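Local structure of amino acid adenylation domain-containing protein (Bacillus stratosphericus LAMA 585, 6ULY) at the interface of chains A and B. The protein activates a 2-keto acid as its acyl adenylate, serving as the adenylation domain of a keto acid-selecting nonribosomal peptide synthetase module. Numbering follows the deposited sequence. Chains: chain A/B, Amino acid adenylation domain-containing protein.

Contacts 1 and 2 belong to one two-fold interface between copies of the adenylation domain. The centres of their C-alpha atoms lie about 14 Å apart. Helix 425-431 serves both. In contact 1 the copy of chain B lays its side chains against helix 109-120 and the loop at 185-186 of chain A. In contact 2 the chain A helix starts beside B:Arg423. Residues 426 and 429 take part in both contacts, from opposite chains. Each contact has a twin with the chains exchanged. The structure alone does not show whether this dimer forms in solution; it may be crystal packing.

Contact 1: the interface of chains A and B. Residues chain A 116, 120, 185-186; chain B 426, 429-430.
The ring of A:His116 sits among B:Glu426, B:Gln429 and B:Glu430, three side chains from helix 425-431 of chain B. The protein is an adenylation domain of the AMP-binding enzyme family. A:Met185 and A:Pro186 belong to its TSGSTGMPK phosphate-binding loop motif. The imidazole atom NE2 of A:His116 donates to the carboxylate oxygen OE2 of B:Glu426 at 2.7 Å. This oxygen uses its anti lone pair, away from the other carboxylate oxygen. The ring and carboxylate planes are nearly coplanar, 28° apart, although the side chains cross at about a right angle. CG of B:Glu426 lies in the ring plane, at its edge. B:Glu426 reaches this place because CG is anti to its backbone N (chi1 -175°) and the chain runs extended beyond it.

On one face of the ring, CB of A:Met185 lies 4.1 Å above the plane, over the centre. The carboxylate of B:Glu430 slips in on this same face, turned well away from the ring plane. Its CG lies 3.5 Å from CE1 of A:His116. Its oxygen OE2 continues to CB of A:Met185, at 3.3 Å. The two acidic groups near the imidazole may favour its protonated form.

B:Gln429 lies over the opposite ring face, its amide plane 56° from the ring. The amide nitrogen NE2 is 3.3 Å from ND1 of A:His116. B:Gln429 also grips the backbone near the end of helix 109-120. NE2 donates to the carbonyl O of A:His116 at 2.7 Å, and that oxygen lies almost in the amide plane. The amide oxygen OE1 comes within 3.0 Å of the backbone N of A:Leu120, without a hydrogen bond. That N-H faces the carbonyl O of A:His116 within the helix, so one carbonyl meets both groups. The side chain of A:Leu120 crosses B:Gln429 and B:Glu426, with CD1 standing 4.0 Å from CA of B:Glu426.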
# COMPACT_ATOMS: atom_id res chain seq x y z
N HIS A 116 2.98 14.90 0.26
CA HIS A 116 3.78 13.91 -0.45
C HIS A 116 3.97 14.31 -1.91
O HIS A 116 5.10 14.42 -2.39
CB HIS A 116 3.12 12.53 -0.35
CG HIS A 116 3.78 11.49 -1.19
ND1 HIS A 116 4.87 10.76 -0.76
CD2 HIS A 116 3.52 11.07 -2.45
CE1 HIS A 116 5.24 9.93 -1.71
NE2 HIS A 116 4.44 10.09 -2.75
N LEU A 120 7.24 15.46 -3.83
CA LEU A 120 7.70 14.66 -4.96
C LEU A 120 7.95 15.54 -6.19
O LEU A 120 8.86 15.25 -6.98
CB LEU A 120 6.67 13.58 -5.29
CG LEU A 120 7.13 12.51 -6.29
CD1 LEU A 120 8.34 11.76 -5.74
CD2 LEU A 120 5.99 11.55 -6.62
N MET A 185 -0.23 6.46 0.15
CA MET A 185 0.04 7.72 -0.52
C MET A 185 -0.35 7.63 -1.99
O MET A 185 -0.11 6.61 -2.63
CB MET A 185 1.51 8.10 -0.39
CG MET A 185 1.93 8.58 1.00
SD MET A 185 1.01 10.02 1.57
CE MET A 185 2.01 10.53 2.97
N PRO A 186 -0.96 8.67 -2.55
CA PRO A 186 -1.35 8.62 -3.96
C PRO A 186 -0.13 8.67 -4.87
O PRO A 186 0.92 9.21 -4.51
CB PRO A 186 -2.23 9.86 -4.14
CG PRO A 186 -1.73 10.82 -3.11
CD PRO A 186 -1.26 9.99 -1.94
N GLU B 426 10.03 7.72 -5.05
CA GLU B 426 8.86 8.08 -4.26
C GLU B 426 8.92 7.47 -2.87
O GLU B 426 8.73 8.16 -1.86
CB GLU B 426 7.59 7.64 -4.99
CG GLU B 426 6.31 8.07 -4.31
CD GLU B 426 5.08 7.85 -5.16
OE1 GLU B 426 5.20 7.23 -6.25
OE2 GLU B 426 3.99 8.30 -4.75
N GLN B 429 11.45 9.18 -0.63
CA GLN B 429 10.97 10.42 -0.02
C GLN B 429 10.15 10.13 1.24
O GLN B 429 10.29 10.83 2.25
CB GLN B 429 10.13 11.19 -1.03
CG GLN B 429 9.30 12.30 -0.44
CD GLN B 429 8.47 12.99 -1.50
OE1 GLN B 429 8.99 13.41 -2.53
NE2 GLN B 429 7.17 13.10 -1.26
N GLU B 430 9.29 9.11 1.19
CA GLU B 430 8.40 8.83 2.31
C GLU B 430 9.17 8.52 3.58
O GLU B 430 8.73 8.89 4.68
CB GLU B 430 7.47 7.67 1.96
CG GLU B 430 6.42 7.99 0.90
CD GLU B 430 5.65 6.76 0.46
OE1 GLU B 430 6.10 5.63 0.76
OE2 GLU B 430 4.60 6.91 -0.20

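Contact 2: the interface of chains A and B. Residues chain A 425-426, 429; chain B 423.
B:Arg423 lies across A:Asp425, at the first turn of helix 425-431 of chain A. These two residues bury most of the surface in this patch, 49 Å² and 43 Å². The protein is an adenylation domain of the AMP-binding enzyme family. The arginine is in the loop between strand 420-421 and the equivalent helix of its own chain. Its side chain crosses that of A:Asp425 at about a right angle. The guanidinium and carboxylate planes are turned steeply against each other. The salt bridge is long: NH1 of the guanidinium is 3.8 Å from the carboxylate oxygen OD2 of A:Asp425. The methylene CD of B:Arg423 lies nearer the same oxygen, at 3.5 Å. The aliphatic part of the arginine thus passes the carboxylate before the charged end does. CB meets CB between the two residues at 4.0 Å.

The path of B:Arg423 explains this approach. Its chain bends at chi2 (-132°) and again at chi3 (-80°). The bends carry the guanidinium past A:Asp425 towards A:Gln429. The other end amine, NH2, comes to 3.8 Å from the amide oxygen OE1 of A:Gln429. This is a loose polar approach rather than a bond. The amide and guanidinium planes are again steeply inclined.

The backbone of B:Arg423 also takes part. Its carbonyl O faces the backbone N of A:Glu426 at 3.0 Å, in a weak, bent hydrogen bond. It also touches CB of A:Asp425 and of A:Glu426. The carbonyl from chain B thus approaches the N-terminal end of the chain A helix, a helix end whose N-H groups would favour an acceptor. The negative carboxylate of A:Asp425, in the first residue of that helix, may gain from the same end. The carboxylate of A:Glu426 points away from the arginine, and this residue contributes mainly through its backbone.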
# COMPACT_ATOMS: atom_id res chain seq x y z
N ASP A 425 9.92 4.26 -10.62
CA ASP A 425 10.19 3.17 -11.56
C ASP A 425 9.58 1.86 -11.06
O ASP A 425 9.05 1.08 -11.86
CB ASP A 425 11.69 2.99 -11.75
CG ASP A 425 12.34 4.18 -12.41
OD1 ASP A 425 11.62 5.14 -12.75
OD2 ASP A 425 13.58 4.15 -12.58
N GLU A 426 9.67 1.60 -9.76
CA GLU A 426 9.22 0.33 -9.23
C GLU A 426 7.72 0.15 -9.44
O GLU A 426 7.27 -0.92 -9.88
CB GLU A 426 9.57 0.23 -7.74
CG GLU A 426 9.10 -1.04 -7.08
CD GLU A 426 9.73 -1.27 -5.72
OE1 GLU A 426 10.35 -0.32 -5.18
OE2 GLU A 426 9.62 -2.40 -5.20
N GLN A 429 6.87 -0.64 -13.05
CA GLN A 429 7.10 -2.02 -13.44
C GLN A 429 5.90 -2.90 -13.08
O GLN A 429 5.51 -3.78 -13.86
CB GLN A 429 8.36 -2.53 -12.76
CG GLN A 429 8.85 -3.84 -13.28
CD GLN A 429 10.06 -4.32 -12.53
OE1 GLN A 429 11.19 -4.07 -12.94
NE2 GLN A 429 9.83 -5.01 -11.42
N ARG B 423 15.52 2.08 -7.22
CA ARG B 423 14.63 2.51 -8.30
C ARG B 423 13.25 2.87 -7.77
O ARG B 423 12.22 2.50 -8.34
CB ARG B 423 14.54 1.43 -9.38
CG ARG B 423 15.78 1.36 -10.28
CD ARG B 423 15.37 1.31 -11.75
NE ARG B 423 14.96 -0.03 -12.15
CZ ARG B 423 14.24 -0.31 -13.23
NH1 ARG B 423 13.83 0.67 -14.04
NH2 ARG B 423 13.93 -1.56 -13.51